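Local structure of activator of Hsp90 ATPase homologue 1/2-like C-terminal domain-containing protein (Nitrosomonas europaea, 1XFS) at the interface of chains A and B. The protein is of unknown function but belongs to the AHA1 family, whose helix-grip fold often encloses a cavity for hydrophobic ligands. Residues are numbered along the deposited sequence; one frame, centred on the assembly and turned at random. Chains: chain A/B, conserved hypothetical protein.

Contact 1: the interface of chains A and B. Residues chain A 91, 113-115, 134-135; chain B 91-92, 98.
B:Pro98 and A:Val113 meet in a two-fold symmetric interface between two copies of an AHA1-family protein of the SRPBCC superfamily, here an apolar patch, and the contact helps hold the pair together in the deposited assembly, though the structure alone does not show that the dimer is the biological form. B:Pro98 sets its ring against the start of strand 115-122, the residues just before it and the end of strand 127-134, with 59 Å² of its surface hidden by chain A. Its CB lies 3.8 Å from A:Val113 CG1, the two side chains lying alongside each other but running in opposite senses. That methyl reaches the ring because it stands opposite the backbone N of the valine (chi1 179°), while CG2 is turned beside that N. Farther round the ring, CG of B:Pro98 is 3.6 Å from the hydroxyl OG1 of A:Thr115, whose side chain crosses it at a slant. The ring CD packs 3.6 Å from the backbone carbonyl O of A:Met134, a selenomethionine at the end of strand 127-134. The main chain of A:Met114 contributes its CA at 3.9 Å from the proline CG. Beside the ring, the methyl CB of A:Ala91 touches CD2 of B:Leu92 at 3.6 Å. The same CD2 also lies 4.1 Å from A:Thr115 OG1.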
ATOM      1  N   ALA A  91      -0.302  -7.116   2.135  1.00  7.45           N
ATOM      2  CA  ALA A  91       1.149  -6.898   2.177  1.00  8.14           C
ATOM      3  C   ALA A  91       1.452  -5.822   3.216  1.00  6.59           C
ATOM      4  O   ALA A  91       2.597  -5.665   3.661  1.00  8.24           O
ATOM      5  CB  ALA A  91       1.662  -6.455   0.813  1.00  7.66           C
ATOM      6  N   VAL A 113       0.012 -13.570   0.048  1.00 17.69           N
ATOM      7  CA  VAL A 113       0.025 -12.110   0.030  1.00 15.79           C
ATOM      8  C   VAL A 113      -0.646 -11.618  -1.248  1.00 13.97           C
ATOM      9  O   VAL A 113      -0.337 -12.089  -2.340  1.00 15.40           O
ATOM     10  CB  VAL A 113       1.471 -11.559   0.061  1.00 17.20           C
ATOM     11  CG1 VAL A 113       1.444 -10.044   0.024  1.00 20.33           C
ATOM     12  CG2 VAL A 113       2.199 -12.055   1.297  1.00 21.33           C
HETATM   13  N   MSE A 114      -1.559 -10.661  -1.125  1.00 12.09           N
HETATM   14  CA  MSE A 114      -2.232 -10.166  -2.311  1.00 10.12           C
HETATM   15  C   MSE A 114      -2.759  -8.751  -2.148  1.00  8.75           C
HETATM   16  O   MSE A 114      -2.849  -8.229  -1.037  1.00  8.84           O
HETATM   17  CB  MSE A 114      -3.423 -11.071  -2.646  1.00 13.64           C
HETATM   18  CG  MSE A 114      -4.531 -11.033  -1.588  1.00 18.59           C
HETATM   19 SE   MSE A 114      -6.193 -11.845  -2.188  1.00 31.42          SE
HETATM   20  CE  MSE A 114      -6.284 -13.345  -0.968  1.00 30.38           C
ATOM     21  N   THR A 115      -3.084  -8.131  -3.274  1.00  8.02           N
ATOM     22  CA  THR A 115      -3.714  -6.822  -3.264  1.00  7.31           C
ATOM     23  C   THR A 115      -4.955  -7.047  -4.102  1.00  7.87           C
ATOM     24  O   THR A 115      -4.882  -7.554  -5.222  1.00  8.26           O
ATOM     25  CB  THR A 115      -2.858  -5.707  -3.883  1.00  7.37           C
ATOM     26  OG1 THR A 115      -1.768  -5.414  -3.000  1.00  7.24           O
ATOM     27  CG2 THR A 115      -3.701  -4.429  -4.070  1.00  7.25           C
HETATM   28  N   MSE A 134      -4.084  -9.329  -7.136  1.00 10.79           N
HETATM   29  CA  MSE A 134      -2.717  -9.130  -7.618  1.00 10.37           C
HETATM   30  C   MSE A 134      -1.721  -9.878  -6.740  1.00  9.79           C
HETATM   31  O   MSE A 134      -1.766  -9.777  -5.516  1.00  8.00           O
HETATM   32  CB  MSE A 134      -2.367  -7.637  -7.608  1.00 12.07           C
HETATM   33  CG  MSE A 134      -3.310  -6.761  -8.397  1.00 13.13           C
HETATM   34 SE   MSE A 134      -2.857  -4.886  -8.119  1.00 25.51          SE
HETATM   35  CE  MSE A 134      -1.430  -4.770  -9.357  1.00  9.74           C
ATOM     36  N   HIS A 135      -0.824 -10.632  -7.371  1.00 10.10           N
ATOM     37  CA  HIS A 135       0.181 -11.388  -6.636  1.00 10.63           C
ATOM     38  C   HIS A 135       1.583 -10.885  -6.944  1.00  9.72           C
ATOM     39  O   HIS A 135       1.780 -10.138  -7.899  1.00 12.11           O
ATOM     40  CB  HIS A 135       0.073 -12.871  -6.978  1.00  9.84           C
ATOM     41  CG  HIS A 135      -1.299 -13.422  -6.778  1.00 11.59           C
ATOM     42  ND1 HIS A 135      -2.274 -13.349  -7.747  1.00 12.28           N
ATOM     43  CD2 HIS A 135      -1.882 -13.987  -5.694  1.00 12.04           C
ATOM     44  CE1 HIS A 135      -3.404 -13.843  -7.267  1.00 11.76           C
ATOM     45  NE2 HIS A 135      -3.191 -14.234  -6.025  1.00 12.13           N
TER
ATOM     46  N   ALA B  91       7.155  -2.270   0.117  1.00  7.77           N
ATOM     47  CA  ALA B  91       6.446  -3.538   0.303  1.00  7.33           C
ATOM     48  C   ALA B  91       5.490  -3.767  -0.864  1.00  8.53           C
ATOM     49  O   ALA B  91       4.930  -4.856  -1.021  1.00  9.07           O
ATOM     50  CB  ALA B  91       5.673  -3.545   1.634  1.00  9.08           C
ATOM     51  N   LEU B  92       5.292  -2.714  -1.658  1.00  7.90           N
ATOM     52  CA  LEU B  92       4.447  -2.763  -2.845  1.00  6.51           C
ATOM     53  C   LEU B  92       5.204  -2.070  -3.971  1.00  7.33           C
ATOM     54  O   LEU B  92       6.097  -1.249  -3.732  1.00  9.12           O
ATOM     55  CB  LEU B  92       3.136  -1.999  -2.646  1.00  6.31           C
ATOM     56  CG  LEU B  92       2.175  -2.364  -1.520  1.00  6.06           C
ATOM     57  CD1 LEU B  92       0.973  -1.421  -1.576  1.00  5.43           C
ATOM     58  CD2 LEU B  92       1.715  -3.812  -1.666  1.00  8.40           C
ATOM     59  N   PRO B  98       1.906  -6.424  -4.727  1.00  8.22           N
ATOM     60  CA  PRO B  98       2.812  -6.831  -3.646  1.00  9.65           C
ATOM     61  C   PRO B  98       4.224  -7.009  -4.195  1.00  9.84           C
ATOM     62  O   PRO B  98       4.408  -7.523  -5.303  1.00 10.67           O
ATOM     63  CB  PRO B  98       2.215  -8.154  -3.167  1.00  9.50           C
ATOM     64  CG  PRO B  98       0.748  -7.988  -3.468  1.00 12.41           C
ATOM     65  CD  PRO B  98       0.761  -7.345  -4.830  1.00  8.84           C
TER

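Contact 2: the interface of chains A and B. Residues chain A 95, 97; chain B 4, 134.
The terminal methyl of B:Met134, a selenomethionine standing in for methionine, fits between A:Arg97 and A:Asn95 in a second patch of the same two-fold interface between the two copies. Its CE sits over one face of the A:Arg97 guanidinium, 3.6 Å above the plane and displaced towards the rim, with NH1 also 3.6 Å away. The two side chains run roughly at right angles. CE also approaches the arginine's CB at 3.7 Å, so the methyl meets both the root and the head of the same side chain. A:Arg97 makes this possible by extending through its first two torsions and then bending at chi3 (-61°), which brings the guanidinium round over the methyl. On the other flank, the backbone O of A:Asn95 lies 3.4 Å from CE and 3.5 Å from SE of B:Met134. Shortening A:Arg97 to an alanine would remove the guanidinium and would probably leave one side of the methyl uncovered and freer to turn about its last torsion. Further out, the amide of A:Asn95 faces B:Thr4 from the opposite direction, OD1 standing 3.9 Å from OG1, a loose approach to a poorly ordered residue. The asparagine has a positive phi (62°). The patch lies where the 3-10 helix 94-96 and the strand 97-98 that follows it in chain A meet the end of strand 127-134 of chain B, with the N-terminal segment of chain B at the rim.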
ATOM      1  N   ASN A  95      -2.055   1.579   9.134  1.00  9.29           N
ATOM      2  CA  ASN A  95      -1.180   2.731   8.920  1.00  9.91           C
ATOM      3  C   ASN A  95      -0.078   2.482   7.884  1.00  8.80           C
ATOM      4  O   ASN A  95       0.969   3.131   7.914  1.00  9.13           O
ATOM      5  CB  ASN A  95      -0.566   3.171  10.258  1.00 14.26           C
ATOM      6  CG  ASN A  95      -1.605   3.731  11.221  1.00 14.91           C
ATOM      7  OD1 ASN A  95      -1.488   3.576  12.436  1.00 21.35           O
ATOM      8  ND2 ASN A  95      -2.620   4.397  10.680  1.00 15.22           N
ATOM      9  N   ARG A  97       1.872  -0.112   7.511  1.00  7.47           N
ATOM     10  CA  ARG A  97       3.048  -0.823   8.010  1.00  8.07           C
ATOM     11  C   ARG A  97       3.275  -2.120   7.238  1.00  7.91           C
ATOM     12  O   ARG A  97       2.328  -2.849   6.961  1.00  7.27           O
ATOM     13  CB  ARG A  97       2.861  -1.172   9.489  1.00  7.79           C
ATOM     14  CG  ARG A  97       4.031  -1.923  10.109  1.00  7.94           C
ATOM     15  CD  ARG A  97       3.770  -2.209  11.582  1.00 11.74           C
ATOM     16  NE  ARG A  97       3.606  -0.984  12.367  1.00 11.53           N
ATOM     17  CZ  ARG A  97       4.578  -0.097  12.573  1.00 10.41           C
ATOM     18  NH1 ARG A  97       4.347   0.992  13.299  1.00 12.40           N
ATOM     19  NH2 ARG A  97       5.783  -0.298  12.059  1.00 10.17           N
TER
ATOM     20  N   THR B   4       0.071   9.812  13.182  1.00 34.78           N
ATOM     21  CA  THR B   4      -0.091   8.742  14.206  1.00 34.27           C
ATOM     22  C   THR B   4       1.224   8.460  14.932  1.00 32.64           C
ATOM     23  O   THR B   4       2.307   8.620  14.362  1.00 32.56           O
ATOM     24  CB  THR B   4      -0.594   7.434  13.560  1.00 36.60           C
ATOM     25  OG1 THR B   4       0.304   7.038  12.516  1.00 37.44           O
ATOM     26  CG2 THR B   4      -1.986   7.633  12.976  1.00 37.67           C
HETATM   27  N   MSE B 134       8.959   2.839   8.669  1.00 10.43           N
HETATM   28  CA  MSE B 134       8.224   1.798   9.381  1.00  9.01           C
HETATM   29  C   MSE B 134       8.674   0.416   8.916  1.00 10.00           C
HETATM   30  O   MSE B 134       8.722   0.151   7.719  1.00  8.66           O
HETATM   31  CB  MSE B 134       6.729   1.943   9.110  1.00 12.42           C
HETATM   32  CG  MSE B 134       6.156   3.321   9.362  1.00 12.94           C
HETATM   33 SE   MSE B 134       4.335   3.383   8.684  1.00 23.40          SE
HETATM   34  CE  MSE B 134       3.501   2.426  10.102  1.00 12.86           C
TER

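The centres of the C-alpha atoms of contact 1 and contact 2 are about 17 Å apart, and the same elements serve both with the chains exchanged. Strand 97-98 gives its proline to contact 1 from chain B and its arginine to contact 2 from chain A. The end of strand 127-134 receives the partner in each, through its backbone in contact 1 and chiefly through its side chain in contact 2. Two-fold symmetry repeats both contacts, so this short strand of each copy docks beside A:Met134 or B:Met134 of the other copy. The pair is thus closed by symmetry; the structure alone does not show whether it persists in solution.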